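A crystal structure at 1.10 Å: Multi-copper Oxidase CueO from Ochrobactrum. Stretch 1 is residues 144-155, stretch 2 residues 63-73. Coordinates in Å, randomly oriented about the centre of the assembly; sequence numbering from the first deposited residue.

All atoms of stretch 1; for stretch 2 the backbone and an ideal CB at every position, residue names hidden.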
ATOM      1  N   LEU A 144       0.362  -2.475  14.679  1.00  7.89           N
ATOM      2  CA  LEU A 144       0.355  -3.761  15.357  1.00  8.18           C
ATOM      3  C   LEU A 144       0.665  -4.890  14.421  1.00  7.41           C
ATOM      4  O   LEU A 144       1.245  -5.894  14.855  1.00  8.31           O
ATOM      5  CB  LEU A 144      -0.978  -3.957  16.075  1.00  9.04           C
ATOM      6  CG  LEU A 144      -1.142  -3.220  17.425  1.00 11.29           C
ATOM      7  CD1 LEU A 144      -2.612  -3.189  17.829  1.00 13.41           C
ATOM      8  CD2 LEU A 144      -0.304  -3.865  18.489  1.00 12.51           C
ATOM      9  N   GLY A 145       0.180  -4.767  13.176  1.00  7.88           N
ATOM     10  CA  GLY A 145       0.559  -5.707  12.132  1.00  7.58           C
ATOM     11  C   GLY A 145      -0.565  -6.181  11.234  1.00  7.38           C
ATOM     12  O   GLY A 145      -0.333  -7.072  10.406  1.00  8.06           O
ATOM     13  N   ILE A 146      -1.774  -5.598  11.314  1.00  7.37           N
ATOM     14  CA  ILE A 146      -2.881  -6.142  10.549  1.00  7.17           C
ATOM     15  C   ILE A 146      -2.825  -5.708   9.090  1.00  7.24           C
ATOM     16  O   ILE A 146      -3.024  -4.523   8.774  1.00  8.18           O
ATOM     17  CB  ILE A 146      -4.230  -5.712  11.208  1.00  7.69           C
ATOM     18  CG1 ILE A 146      -4.322  -6.187  12.650  1.00  8.28           C
ATOM     19  CG2 ILE A 146      -5.389  -6.233  10.377  1.00  8.01           C
ATOM     20  CD1 ILE A 146      -5.405  -5.417  13.449  1.00  8.90           C
ATOM     21  N   ALA A 147      -2.551  -6.664   8.220  1.00  7.20           N
ATOM     22  CA  ALA A 147      -2.535  -6.442   6.775  1.00  7.30           C
ATOM     23  C   ALA A 147      -2.447  -7.771   6.092  1.00  7.01           C
ATOM     24  O   ALA A 147      -1.947  -8.734   6.661  1.00  8.44           O
ATOM     25  CB  ALA A 147      -1.365  -5.586   6.321  1.00  8.64           C
ATOM     26  N   GLY A 148      -2.908  -7.798   4.837  1.00  6.71           N
ATOM     27  CA  GLY A 148      -2.659  -8.950   3.956  1.00  7.02           C
ATOM     28  C   GLY A 148      -2.519  -8.447   2.520  1.00  6.31           C
ATOM     29  O   GLY A 148      -2.664  -7.274   2.262  1.00  6.73           O
ATOM     30  N   LEU A 149      -2.220  -9.390   1.637  1.00  6.13           N
ATOM     31  CA  LEU A 149      -1.947  -9.093   0.233  1.00  6.27           C
ATOM     32  C   LEU A 149      -3.026  -9.707  -0.636  1.00  6.05           C
ATOM     33  O   LEU A 149      -3.622 -10.714  -0.269  1.00  6.53           O
ATOM     34  CB  LEU A 149      -0.555  -9.609  -0.165  1.00  6.60           C
ATOM     35  CG  LEU A 149       0.577  -9.108   0.689  1.00  7.20           C
ATOM     36  CD1 LEU A 149       1.899  -9.729   0.245  1.00  8.73           C
ATOM     37  CD2 LEU A 149       0.676  -7.582   0.683  1.00  8.47           C
ATOM     38  N   MET A 150      -3.275  -9.113  -1.807  1.00  6.53           N
ATOM     39  CA  MET A 150      -4.356  -9.573  -2.682  1.00  6.90           C
ATOM     40  C   MET A 150      -4.005  -9.409  -4.128  1.00  7.19           C
ATOM     41  O   MET A 150      -3.999  -8.264  -4.607  1.00  8.20           O
ATOM     42  CB  MET A 150      -5.658  -8.822  -2.314  1.00  7.97           C
ATOM     43  CG  MET A 150      -6.860  -9.301  -3.094  1.00  9.36           C
ATOM     44  SD  MET A 150      -8.437  -8.645  -2.446  1.00 10.98           S
ATOM     45  CE  MET A 150      -8.702  -9.651  -1.017  1.00 11.94           C
ATOM     46  N   VAL A 151      -3.668 -10.491  -4.805  1.00  7.03           N
ATOM     47  CA  VAL A 151      -3.359 -10.477  -6.216  1.00  7.59           C
ATOM     48  C   VAL A 151      -4.596 -10.800  -7.031  1.00  7.65           C
ATOM     49  O   VAL A 151      -5.284 -11.791  -6.744  1.00  9.00           O
ATOM     50  CB  VAL A 151      -2.216 -11.483  -6.528  1.00  8.45           C
ATOM     51  CG1 VAL A 151      -2.075 -11.688  -8.030  1.00  9.82           C
ATOM     52  CG2 VAL A 151      -0.920 -11.018  -5.906  1.00  8.96           C
ATOM     53  N   VAL A 152      -4.883  -9.969  -8.038  1.00  7.23           N
ATOM     54  CA  VAL A 152      -5.849 -10.302  -9.075  1.00  7.67           C
ATOM     55  C   VAL A 152      -5.044 -10.754 -10.288  1.00  7.62           C
ATOM     56  O   VAL A 152      -4.192 -10.005 -10.767  1.00  8.27           O
ATOM     57  CB  VAL A 152      -6.762  -9.114  -9.448  1.00  8.17           C
ATOM     58  CG1 VAL A 152      -7.627  -9.473 -10.645  1.00  9.76           C
ATOM     59  CG2 VAL A 152      -7.629  -8.749  -8.244  1.00  9.60           C
ATOM     60  N   THR A 153      -5.305 -11.941 -10.778  1.00  8.07           N
ATOM     61  CA  THR A 153      -4.653 -12.514 -11.956  1.00  9.26           C
ATOM     62  C   THR A 153      -5.664 -12.776 -13.041  1.00  8.99           C
ATOM     63  O   THR A 153      -6.783 -13.176 -12.761  1.00 11.14           O
ATOM     64  CB  THR A 153      -3.861 -13.752 -11.620  1.00 13.08           C
ATOM     65  OG1 THR A 153      -3.151 -14.143 -12.806  1.00 17.27           O
ATOM     66  CG2 THR A 153      -4.692 -14.860 -11.069  1.00 16.34           C
ATOM     67  N   ASP A 154      -5.198 -12.673 -14.282  1.00 10.11           N
ATOM     68  CA  ASP A 154      -5.994 -13.054 -15.424  1.00 10.77           C
ATOM     69  C   ASP A 154      -5.436 -14.263 -16.144  1.00 11.27           C
ATOM     70  O   ASP A 154      -5.933 -14.608 -17.199  1.00 12.77           O
ATOM     71  CB  ASP A 154      -6.170 -11.889 -16.442  1.00 12.86           C
ATOM     72  CG  ASP A 154      -4.866 -11.382 -17.021  1.00 12.12           C
ATOM     73  OD1 ASP A 154      -3.827 -12.050 -16.810  1.00 12.16           O
ATOM     74  OD2 ASP A 154      -4.906 -10.303 -17.723  1.00 13.60           O
ATOM     75  N   GLY A 155      -4.451 -14.924 -15.516  1.00 11.46           N
ATOM     76  CA  GLY A 155      -3.894 -16.147 -16.016  1.00 13.19           C
ATOM     77  C   GLY A 155      -2.924 -15.985 -17.185  1.00 13.92           C
ATOM     78  O   GLY A 155      -2.471 -16.985 -17.706  1.00 17.11           O
ATOM     79  N   UNK A  63       0.778 -11.581  12.953  1.00  8.29           N
ATOM     80  CA  UNK A  63       1.397 -10.429  12.289  1.00  7.82           C
ATOM     81  C   UNK A  63       1.259 -10.605  10.770  1.00  7.73           C
ATOM     82  O   UNK A  63       1.420 -11.732  10.279  1.00  8.46           O
ATOM     83  CB  UNK A  63       2.866 -10.285  12.692  1.00  7.82           C
ATOM     84  N   UNK A  64       0.968  -9.527  10.057  1.00  7.06           N
ATOM     85  CA  UNK A  64       0.777  -9.612   8.605  1.00  7.09           C
ATOM     86  C   UNK A  64      -0.348 -10.608   8.319  1.00  7.02           C
ATOM     87  O   UNK A  64      -1.269 -10.722   9.130  1.00  8.49           O
ATOM     88  CB  UNK A  64       2.069 -10.030   7.900  1.00  7.09           C
ATOM     89  N   UNK A  65      -0.329 -11.251   7.172  1.00  6.99           N
ATOM     90  CA  UNK A  65      -1.493 -11.960   6.697  1.00  7.29           C
ATOM     91  C   UNK A  65      -1.166 -12.737   5.454  1.00  7.23           C
ATOM     92  O   UNK A  65      -0.043 -12.725   4.951  1.00  8.55           O
ATOM     93  CB  UNK A  65      -2.649 -10.993   6.433  1.00  7.29           C
ATOM     94  N   UNK A  66      -2.153 -13.468   4.928  1.00  7.08           N
ATOM     95  CA  UNK A  66      -1.957 -14.248   3.706  1.00  7.10           C
ATOM     96  C   UNK A  66      -1.835 -13.364   2.465  1.00  6.80           C
ATOM     97  O   UNK A  66      -2.223 -12.195   2.473  1.00  7.82           O
ATOM     98  CB  UNK A  66      -3.115 -15.232   3.525  1.00  7.10           C
ATOM     99  N   UNK A  67      -1.367 -14.006   1.389  1.00  7.03           N
ATOM    100  CA  UNK A  67      -1.549 -13.483   0.018  1.00  7.46           C
ATOM    101  C   UNK A  67      -2.733 -14.223  -0.574  1.00  6.66           C
ATOM    102  O   UNK A  67      -2.685 -15.439  -0.769  1.00  7.96           O
ATOM    103  CB  UNK A  67      -0.296 -13.661  -0.842  1.00  7.46           C
ATOM    104  N   UNK A  68      -3.819 -13.483  -0.760  1.00  6.95           N
ATOM    105  CA  UNK A  68      -5.053 -13.991  -1.360  1.00  7.13           C
ATOM    106  C   UNK A  68      -4.944 -13.816  -2.868  1.00  7.57           C
ATOM    107  O   UNK A  68      -4.718 -12.721  -3.359  1.00  9.17           O
ATOM    108  CB  UNK A  68      -6.285 -13.272  -0.808  1.00  7.13           C
ATOM    109  N   UNK A  69      -5.051 -14.926  -3.631  1.00  7.30           N
ATOM    110  CA  UNK A  69      -4.980 -14.858  -5.090  1.00  7.92           C
ATOM    111  C   UNK A  69      -6.360 -15.100  -5.688  1.00  8.22           C
ATOM    112  O   UNK A  69      -6.980 -16.147  -5.395  1.00  9.39           O
ATOM    113  CB  UNK A  69      -3.975 -15.875  -5.634  1.00  7.92           C
ATOM    114  N   UNK A  70      -6.860 -14.123  -6.412  1.00  8.11           N
ATOM    115  CA  UNK A  70      -8.164 -14.115  -7.023  1.00  8.32           C
ATOM    116  C   UNK A  70      -8.057 -14.031  -8.520  1.00  8.79           C
ATOM    117  O   UNK A  70      -7.227 -13.309  -9.065  1.00 10.49           O
ATOM    118  CB  UNK A  70      -9.004 -12.955  -6.485  1.00  8.32           C
ATOM    119  N   UNK A  71      -8.932 -14.752  -9.215  1.00  9.35           N
ATOM    120  CA  UNK A  71      -8.984 -14.753 -10.671  1.00  9.50           C
ATOM    121  C   UNK A  71      -9.954 -13.701 -11.166  1.00  9.84           C
ATOM    122  O   UNK A  71     -11.085 -13.618 -10.675  1.00 11.70           O
ATOM    123  CB  UNK A  71      -9.383 -16.133 -11.199  1.00  9.50           C
ATOM    124  N   UNK A  72      -9.551 -12.901 -12.163  1.00  9.99           N
ATOM    125  CA  UNK A  72     -10.473 -12.006 -12.786  1.00 10.56           C
ATOM    126  C   UNK A  72     -11.671 -12.820 -13.267  1.00 10.74           C
ATOM    127  O   UNK A  72     -11.527 -13.941 -13.798  1.00 11.64           O
ATOM    128  CB  UNK A  72      -9.808 -11.241 -13.932  1.00 10.56           C
ATOM    129  N   UNK A  73     -12.853 -12.251 -13.065  1.00 11.37           N
ATOM    130  CA  UNK A  73     -14.068 -12.900 -13.433  1.00 13.57           C
ATOM    131  C   UNK A  73     -14.697 -13.822 -12.368  1.00 16.29           C
ATOM    132  O   UNK A  73     -15.838 -14.258 -12.551  1.00 23.69           O
ATOM    133  CB  UNK A  73     -13.802 -13.706 -14.706  1.00 13.57           C
TER

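Stretch 2 runs parallel to stretch 1, and from 67 to 71 the two are neighbouring strands, so alternate side chains fall on alternate faces of the sheet.

At position 63 CA-to-CB points sideways, with Gly145 nearby offering a bare CA. A long or flat side chain could reach across it. Tyr63 has its ring where a side chain on Gly145 would be: CE1 comes within 3.4 Å of Gly145 CA, and Leu144 O meets the ring edge, 3.4 Å from CD1.

Position 64 points away from stretch 1, and its phi is positive, 58°, which glycine or asparagine tolerates more readily than most. Its N donates to Gly145 O (2.8 Å). Leu64 adopts these angles, and its CD2 lies 4.1 Å from Ala147 CB.

At 65 an ideal CB would sit 2.4 Å from Ala147 O, a clash. Only glycine leaves room for Ala147 O, and Gly65 lets its CA approach Gly148 CA to 4.2 Å.

Position 66 points away, and its nitrogen has no bond to stretch 1, while its phi of -71° suits proline among many others. Pro66 O accepts from Leu149 N (2.9 Å).

Position 67 begins the strand on the face of Leu149 and Val151, suiting an apolar chain. Leu67 packs CG on Leu149 CB (3.9 Å) and CD2 on Val151 CG2 (3.9 Å).

Position 68 lies on the other face, beside Met150; its ideal CB is 4.4 Å from Met150 CE, so valine, isoleucine or leucine would suit. Val68 places CG1 4.3 Å from Met150 CE, while its N donates to Leu149 O (2.8 Å).

Position 69 returns to the face of Val151 and Thr153, which offer methyl groups but no charge; aliphatic or long polar chains would serve. Arg69 lays CG 4.2 Å from Thr153 CG2, and its guanidinium is hydrogen-bonded elsewhere in the structure.

Position 70 shares its face with Met150 and Val152, inviting a branched apolar chain. Leu70 extends CD1 to 3.9 Å from Met150 SD, and its N donates to Val151 O (2.8 Å).

At 71, beside Thr153, many residues would do; Lys71 touches Thr153 CG2 through CG (4.4 Å).

Position 72 points sideways, near Val152 and Asp154, and small or polar chains fit. Asn72 donates its backbone N to Thr153 O (2.8 Å).

Position 73 is free of stretch 1, but its phi of 89° calls for glycine, here Gly73.

Stretch 2 (63-73) YLGPLVRLKNG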
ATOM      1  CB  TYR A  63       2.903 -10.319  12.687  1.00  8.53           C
ATOM      2  CG  TYR A  63       3.505  -9.010  12.254  1.00  7.85           C
ATOM      3  CD1 TYR A  63       3.360  -7.863  13.007  1.00  8.50           C
ATOM      4  CD2 TYR A  63       4.197  -8.871  11.027  1.00  8.60           C
ATOM      5  CE1 TYR A  63       3.799  -6.633  12.570  1.00  8.12           C
ATOM      6  CE2 TYR A  63       4.663  -7.647  10.569  1.00  8.38           C
ATOM      7  CZ  TYR A  63       4.446  -6.503  11.338  1.00  8.25           C
ATOM      8  OH  TYR A  63       4.853  -5.287  10.926  1.00  9.50           O
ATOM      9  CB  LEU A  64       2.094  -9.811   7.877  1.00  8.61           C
ATOM     10  CG  LEU A  64       2.821  -8.523   7.527  1.00 13.19           C
ATOM     11  CD1 LEU A  64       4.189  -8.837   6.981  1.00 14.01           C
ATOM     12  CD2 LEU A  64       2.158  -7.621   6.542  1.00 19.48           C
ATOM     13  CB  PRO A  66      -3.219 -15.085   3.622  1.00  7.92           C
ATOM     14  CG  PRO A  66      -4.265 -14.217   4.276  1.00  8.39           C
ATOM     15  CD  PRO A  66      -3.522 -13.551   5.404  1.00  8.31           C
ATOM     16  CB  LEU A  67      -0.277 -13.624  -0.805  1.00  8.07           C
ATOM     17  CG  LEU A  67      -0.376 -12.980  -2.211  1.00  8.55           C
ATOM     18  CD1 LEU A  67       0.923 -12.379  -2.636  1.00  9.80           C
ATOM     19  CD2 LEU A  67      -0.946 -13.906  -3.242  1.00  9.72           C
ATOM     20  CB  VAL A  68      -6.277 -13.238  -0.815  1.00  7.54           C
ATOM     21  CG1 VAL A  68      -7.555 -13.757  -1.466  1.00  8.27           C
ATOM     22  CG2 VAL A  68      -6.338 -13.329   0.685  1.00  7.90           C
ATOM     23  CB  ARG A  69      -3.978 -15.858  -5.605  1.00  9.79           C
ATOM     24  CG  ARG A  69      -3.759 -15.719  -7.103  1.00 12.23           C
ATOM     25  CD  ARG A  69      -2.411 -16.295  -7.535  1.00 17.30           C
ATOM     26  NE  ARG A  69      -2.512 -17.683  -7.421  1.00 17.85           N
ATOM     27  CZ  ARG A  69      -1.476 -18.574  -7.474  1.00 16.76           C
ATOM     28  NH1 ARG A  69      -0.200 -18.204  -7.614  1.00 18.83           N
ATOM     29  NH2 ARG A  69      -1.746 -19.863  -7.436  1.00 19.73           N
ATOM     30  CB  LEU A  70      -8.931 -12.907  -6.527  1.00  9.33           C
ATOM     31  CG  LEU A  70      -9.122 -12.818  -5.002  1.00 10.02           C
ATOM     32  CD1 LEU A  70      -9.848 -11.541  -4.654  1.00 12.94           C
ATOM     33  CD2 LEU A  70      -9.787 -14.018  -4.417  1.00 10.24           C
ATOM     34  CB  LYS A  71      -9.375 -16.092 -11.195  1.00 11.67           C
ATOM     35  CG  LYS A  71      -8.376 -17.174 -10.889  1.00 14.65           C
ATOM     36  CD  LYS A  71      -8.756 -18.518 -11.448  1.00 20.29           C
ATOM     37  CE  LYS A  71      -9.889 -19.132 -10.703  1.00 28.39           C
ATOM     38  NZ  LYS A  71      -9.879 -20.624 -10.920  1.00 36.62           N
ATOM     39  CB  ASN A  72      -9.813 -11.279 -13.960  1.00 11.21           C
ATOM     40  CG  ASN A  72     -10.569 -10.067 -14.377  1.00 11.58           C
ATOM     41  OD1 ASN A  72     -11.122  -9.336 -13.559  1.00 13.35           O
ATOM     42  ND2 ASN A  72     -10.633  -9.879 -15.707  1.00 15.55           N
TER
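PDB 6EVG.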